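Local structure of putative branched-chain amino acid ABC transporter, periplasmic branched-chain amino acid-binding protein (Pseudomonas protegens Pf-5, 4RU0) at residues T145-N150 against A430-E435; A370-M375 against M381-L386. The protein probably serves as the periplasmic solute-binding component of an ABC transporter, in the leucine-binding protein family, with a branched-chain amino acid as the putative ligand. All coordinates share one frame; numbering follows the deposited sequence.

Contact 1: T145-N150 against A430-E435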
loop_
_atom_site.group_PDB
_atom_site.type_symbol
_atom_site.label_atom_id
_atom_site.label_comp_id
_atom_site.label_asym_id
_atom_site.label_seq_id
_atom_site.Cartn_x
_atom_site.Cartn_y
_atom_site.Cartn_z
ATOM N N THR A 145 8.608 -9.740 15.406
ATOM C CA THR A 145 8.859 -10.581 16.575
ATOM C C THR A 145 7.551 -10.804 17.317
ATOM O O THR A 145 7.412 -11.764 18.075
ATOM C CB THR A 145 9.899 -9.974 17.547
ATOM O OG1 THR A 145 9.372 -8.781 18.147
ATOM C CG2 THR A 145 11.199 -9.669 16.825
ATOM N N VAL A 146 6.595 -9.908 17.094
ATOM C CA VAL A 146 5.279 -10.019 17.719
ATOM C C VAL A 146 4.257 -10.480 16.682
ATOM O O VAL A 146 3.270 -11.134 17.013
ATOM C CB VAL A 146 4.853 -8.684 18.358
ATOM C CG1 VAL A 146 3.418 -8.738 18.864
ATOM C CG2 VAL A 146 5.801 -8.335 19.500
ATOM N N PHE A 147 4.527 -10.170 15.415
ATOM C CA PHE A 147 3.634 -10.546 14.319
ATOM C C PHE A 147 4.324 -11.402 13.258
ATOM O O PHE A 147 4.563 -10.934 12.149
ATOM C CB PHE A 147 3.047 -9.295 13.671
ATOM C CG PHE A 147 2.085 -8.561 14.551
ATOM C CD1 PHE A 147 2.537 -7.613 15.451
ATOM C CD2 PHE A 147 0.724 -8.819 14.478
ATOM C CE1 PHE A 147 1.650 -6.937 16.261
ATOM C CE2 PHE A 147 -0.165 -8.146 15.283
ATOM C CZ PHE A 147 0.295 -7.203 16.177
ATOM N N PRO A 148 4.611 -12.670 13.588
ATOM C CA PRO A 148 5.358 -13.575 12.709
ATOM C C PRO A 148 4.766 -13.702 11.307
ATOM O O PRO A 148 5.524 -13.770 10.342
ATOM C CB PRO A 148 5.280 -14.922 13.440
ATOM C CG PRO A 148 4.959 -14.588 14.842
ATOM C CD PRO A 148 4.130 -13.355 14.800
ATOM N N TYR A 149 3.441 -13.727 11.195
ATOM C CA TYR A 149 2.799 -13.981 9.909
ATOM C C TYR A 149 1.923 -12.829 9.407
ATOM O O TYR A 149 1.009 -13.029 8.612
ATOM C CB TYR A 149 1.989 -15.277 9.996
ATOM C CG TYR A 149 2.894 -16.479 10.122
ATOM C CD1 TYR A 149 3.265 -16.968 11.369
ATOM C CD2 TYR A 149 3.425 -17.090 8.991
ATOM C CE1 TYR A 149 4.116 -18.050 11.484
ATOM C CE2 TYR A 149 4.275 -18.173 9.098
ATOM C CZ TYR A 149 4.620 -18.647 10.343
ATOM O OH TYR A 149 5.466 -19.726 10.449
ATOM N N ASN A 150 2.226 -11.619 9.862
ATOM C CA ASN A 150 1.537 -10.423 9.388
ATOM C C ASN A 150 2.542 -9.426 8.803
ATOM O O ASN A 150 3.465 -8.994 9.495
ATOM C CB ASN A 150 0.740 -9.782 10.525
ATOM C CG ASN A 150 -0.331 -8.833 10.028
ATOM O OD1 ASN A 150 -0.102 -8.036 9.116
ATOM N ND2 ASN A 150 -1.516 -8.918 10.624
ATOM N N ALA A 430 4.584 -4.128 21.671
ATOM C CA ALA A 430 4.821 -4.742 22.973
ATOM C C ALA A 430 3.543 -4.744 23.792
ATOM O O ALA A 430 3.240 -5.720 24.480
ATOM C CB ALA A 430 5.933 -4.017 23.718
ATOM N N ALA A 431 2.799 -3.644 23.716
ATOM C CA ALA A 431 1.493 -3.558 24.361
ATOM C C ALA A 431 0.585 -4.676 23.849
ATOM O O ALA A 431 -0.105 -5.333 24.628
ATOM C CB ALA A 431 0.863 -2.199 24.113
ATOM N N PHE A 432 0.610 -4.889 22.536
ATOM C CA PHE A 432 -0.153 -5.956 21.901
ATOM C C PHE A 432 0.296 -7.329 22.393
ATOM O O PHE A 432 -0.532 -8.177 22.717
ATOM C CB PHE A 432 -0.019 -5.878 20.375
ATOM C CG PHE A 432 -0.880 -6.865 19.640
ATOM C CD1 PHE A 432 -2.160 -6.517 19.229
ATOM C CD2 PHE A 432 -0.411 -8.139 19.348
ATOM C CE1 PHE A 432 -2.959 -7.423 18.553
ATOM C CE2 PHE A 432 -1.208 -9.058 18.668
ATOM C CZ PHE A 432 -2.481 -8.698 18.268
ATOM N N ALA A 433 1.607 -7.549 22.433
ATOM C CA ALA A 433 2.150 -8.829 22.885
ATOM C C ALA A 433 1.759 -9.097 24.335
ATOM O O ALA A 433 1.538 -10.242 24.730
ATOM C CB ALA A 433 3.658 -8.855 22.729
ATOM N N LYS A 434 1.677 -8.028 25.120
ATOM C CA LYS A 434 1.271 -8.125 26.510
ATOM C C LYS A 434 -0.208 -8.468 26.598
ATOM O O LYS A 434 -0.601 -9.381 27.325
ATOM C CB LYS A 434 1.570 -6.815 27.242
ATOM C CG LYS A 434 1.040 -6.758 28.662
ATOM C CD LYS A 434 1.504 -5.484 29.361
ATOM C CE LYS A 434 0.702 -5.219 30.628
ATOM N NZ LYS A 434 0.640 -6.414 31.510
ATOM N N GLU A 435 -1.019 -7.735 25.842
ATOM C CA GLU A 435 -2.464 -7.922 25.859
ATOM C C GLU A 435 -2.866 -9.318 25.384
ATOM O O GLU A 435 -3.695 -9.980 26.004
ATOM C CB GLU A 435 -3.142 -6.857 24.996
ATOM C CG GLU A 435 -4.664 -6.891 25.036
ATOM C CD GLU A 435 -5.304 -5.945 24.029
ATOM O OE1 GLU A 435 -4.574 -5.147 23.400
ATOM O OE2 GLU A 435 -6.542 -6.003 23.865
#
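Helix 418-435, the last helix of the chain, presents Phe-432 and Ala-433 to Val-146 and Phe-147 in the loop that leads into strand 150-151. No hydrogen bond crosses the contact, which is wholly apolar and buries 190 Å² over both sides. The two phenylalanine side chains run roughly perpendicular to each other. CZ of Phe-147 rides over one face of the Phe-432 ring, 3.3 Å above its plane and displaced toward the rim, where Phe-147 CZ comes 3.4 Å from Phe-432 CD2. With centroids 4.6 Å apart and planes inclined at 36°, the pair is an oblique aromatic contact. In Phe-432, CG lies anti to the backbone N (chi1 -175°), which carries the ring off the helix toward the loop. Beside the rings, Val-146 CG1 sits 3.9 Å from Phe-432 CD2 and equally near the CB of Ala-433, while Val-146 CG2 also touches that methyl. The backbones approach here, Val-146 CA lying 6.2 Å from Ala-433 CA. A serine at Phe-432 would probably open a gap beneath CZ of Phe-147 and leave that ring and Val-146 CG1 without their aromatic partner. From Phe-147 to Asn-150 the loop makes a type I beta turn, closed by a weak hydrogen bond from Asn-150 N to Phe-147 O. Beyond the contact, Tyr-149 makes a cation-pi pair with Arg-359 of helix 355-363, Thr-145 shares a backbone hydrogen bond with Arg-441 of the C-terminal tail, and Asn-150, at the end of the turn, is the first residue of strand 150-151.

Contact 2: A370-M375 against M381-L386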
loop_
_atom_site.group_PDB
_atom_site.type_symbol
_atom_site.label_atom_id
_atom_site.label_comp_id
_atom_site.label_asym_id
_atom_site.label_seq_id
_atom_site.Cartn_x
_atom_site.Cartn_y
_atom_site.Cartn_z
ATOM N N ALA A 370 19.581 -2.844 -8.767
ATOM C CA ALA A 370 20.001 -3.782 -9.799
ATOM C C ALA A 370 18.885 -4.777 -10.081
ATOM O O ALA A 370 18.553 -5.056 -11.237
ATOM C CB ALA A 370 21.268 -4.509 -9.377
ATOM N N ARG A 371 18.303 -5.298 -9.006
ATOM C CA ARG A 371 17.226 -6.269 -9.102
ATOM C C ARG A 371 15.973 -5.644 -9.718
ATOM O O ARG A 371 15.296 -6.268 -10.533
ATOM C CB ARG A 371 16.928 -6.842 -7.717
ATOM C CG ARG A 371 15.780 -7.821 -7.670
ATOM C CD ARG A 371 16.027 -9.006 -8.578
ATOM N NE ARG A 371 14.775 -9.663 -8.931
ATOM C CZ ARG A 371 14.687 -10.721 -9.726
ATOM N NH1 ARG A 371 15.782 -11.252 -10.250
ATOM N NH2 ARG A 371 13.501 -11.247 -9.994
ATOM N N LEU A 372 15.677 -4.406 -9.330
ATOM C CA LEU A 372 14.539 -3.677 -9.883
ATOM C C LEU A 372 14.700 -3.466 -11.385
ATOM O O LEU A 372 13.722 -3.510 -12.136
ATOM C CB LEU A 372 14.368 -2.321 -9.184
ATOM C CG LEU A 372 13.811 -2.295 -7.757
ATOM C CD1 LEU A 372 13.966 -0.905 -7.155
ATOM C CD2 LEU A 372 12.349 -2.729 -7.728
ATOM N N LYS A 373 15.937 -3.233 -11.813
ATOM C CA LYS A 373 16.235 -3.050 -13.230
ATOM C C LYS A 373 15.957 -4.332 -14.013
ATOM O O LYS A 373 15.445 -4.285 -15.131
ATOM C CB LYS A 373 17.682 -2.607 -13.422
ATOM N N ASP A 374 16.285 -5.477 -13.419
ATOM C CA ASP A 374 16.032 -6.762 -14.065
ATOM C C ASP A 374 14.547 -6.978 -14.345
ATOM O O ASP A 374 14.159 -7.235 -15.485
ATOM C CB ASP A 374 16.571 -7.914 -13.214
ATOM C CG ASP A 374 18.072 -8.069 -13.329
ATOM O OD1 ASP A 374 18.536 -8.593 -14.363
ATOM O OD2 ASP A 374 18.790 -7.671 -12.389
HETATM N N MSE A 375 13.713 -6.866 -13.314
HETATM C CA MSE A 375 12.290 -7.117 -13.499
HETATM C C MSE A 375 11.582 -5.897 -14.060
HETATM O O MSE A 375 10.394 -5.950 -14.373
HETATM C CB MSE A 375 11.633 -7.562 -12.190
HETATM C CG MSE A 375 12.199 -6.935 -10.935
HETATM SE SE MSE A 375 11.195 -7.485 -9.345
HETATM C CE MSE A 375 12.431 -6.889 -7.975
HETATM N N MSE A 381 8.514 0.605 -8.299
HETATM C CA MSE A 381 8.583 0.056 -6.951
HETATM C C MSE A 381 9.896 0.440 -6.279
HETATM O O MSE A 381 10.941 0.484 -6.925
HETATM C CB MSE A 381 8.431 -1.465 -6.991
HETATM C CG MSE A 381 8.604 -2.156 -5.645
HETATM SE SE MSE A 381 8.707 -4.099 -5.843
HETATM C CE MSE A 381 7.150 -4.317 -6.979
ATOM N N GLN A 382 9.839 0.720 -4.982
ATOM C CA GLN A 382 11.032 1.094 -4.231
ATOM C C GLN A 382 11.877 -0.122 -3.861
ATOM O O GLN A 382 11.483 -1.263 -4.107
ATOM C CB GLN A 382 10.637 1.858 -2.966
ATOM C CG GLN A 382 9.841 1.033 -1.971
ATOM C CD GLN A 382 9.184 1.883 -0.901
ATOM O OE1 GLN A 382 9.756 2.115 0.165
ATOM N NE2 GLN A 382 7.972 2.349 -1.180
ATOM N N ASN A 383 13.042 0.129 -3.273
ATOM C CA ASN A 383 13.848 -0.936 -2.689
ATOM C C ASN A 383 13.133 -1.568 -1.499
ATOM O O ASN A 383 12.367 -0.905 -0.797
ATOM C CB ASN A 383 15.219 -0.409 -2.248
ATOM C CG ASN A 383 16.132 -0.086 -3.421
ATOM O OD1 ASN A 383 15.678 0.079 -4.554
ATOM N ND2 ASN A 383 17.431 0.004 -3.152
ATOM N N LEU A 384 13.378 -2.855 -1.284
ATOM C CA LEU A 384 12.809 -3.573 -0.148
ATOM C C LEU A 384 13.875 -4.382 0.563
ATOM O O LEU A 384 14.554 -5.200 -0.049
ATOM C CB LEU A 384 11.684 -4.505 -0.596
ATOM C CG LEU A 384 10.323 -3.894 -0.905
ATOM C CD1 LEU A 384 9.404 -4.959 -1.478
ATOM C CD2 LEU A 384 9.740 -3.297 0.359
ATOM N N LYS A 385 14.027 -4.149 1.857
ATOM C CA LYS A 385 14.901 -4.979 2.666
ATOM C C LYS A 385 14.200 -5.304 3.976
ATOM O O LYS A 385 14.160 -4.487 4.893
ATOM C CB LYS A 385 16.243 -4.291 2.917
ATOM C CG LYS A 385 17.274 -5.181 3.600
ATOM C CD LYS A 385 18.694 -4.728 3.285
ATOM C CE LYS A 385 19.702 -5.360 4.226
ATOM N NZ LYS A 385 19.514 -4.887 5.628
ATOM N N LEU A 386 13.635 -6.504 4.045
ATOM C CA LEU A 386 12.900 -6.937 5.226
ATOM C C LEU A 386 13.769 -7.758 6.162
ATOM O O LEU A 386 14.857 -8.204 5.799
ATOM C CB LEU A 386 11.669 -7.752 4.834
ATOM C CG LEU A 386 10.411 -7.003 4.395
ATOM C CD1 LEU A 386 10.577 -6.409 2.999
ATOM C CD2 LEU A 386 9.207 -7.937 4.457
#
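Leu-372 and the backbone of Met-381 form the dense part of this contact, and almost everything in it turns on the two leucine methyls. They reach the same carbonyl oxygen: CD1 of Leu-372 lies 3.3 Å from Met-381 O and CD2 of Leu-372 3.6 Å from it. CD2 of Leu-372 is also 4.2 Å from Met-381 CB, and CD1 of Leu-372 is 3.9 Å from Gln-382 O. The branch is brought there by a first torsion of -74°, CG standing anti to the carbonyl carbon. The two residues lie in the connection between the strands of a small antiparallel sheet, 366-367 with 384-385; helix 369-375 is part of that connection, and its Leu-372 and Met-375 both lie on Ile-367 of the first strand. The side chain of Met-381, modelled as selenomethionine, also touches Val-332 and Ala-335 of helix 325-348, which extends the buried packing beyond the two segments. Packing thins toward Asn-383, an exposed residue whose side chain borders Leu-372 from the solvent side. Gln-382 takes part through its backbone: its CB points away from the helix, and NE2 of its amide donates to Ala-396 O on strand 396-402.

From the N terminus, the chain first passes 145-150, which lies some 280 residues before its partner 430-435. Contact 1 thus joins the loop before strand 150-151 to the C-terminal helix 418-435. The long loop it closes takes in all seven strands of the large mixed sheet, with helix 325-348 and the small sheet of 366-367 and 384-385. Contact 2 is nested within it and purely local: five residues separate 370-375 from 381-386, so it closes a short loop between helix 369-375 and the strand that follows. After that the chain runs through strands 396-402 and 407-415 to helix 418-435. The contacts do not touch; their centres are 28 Å apart and their nearest atoms about 8 Å.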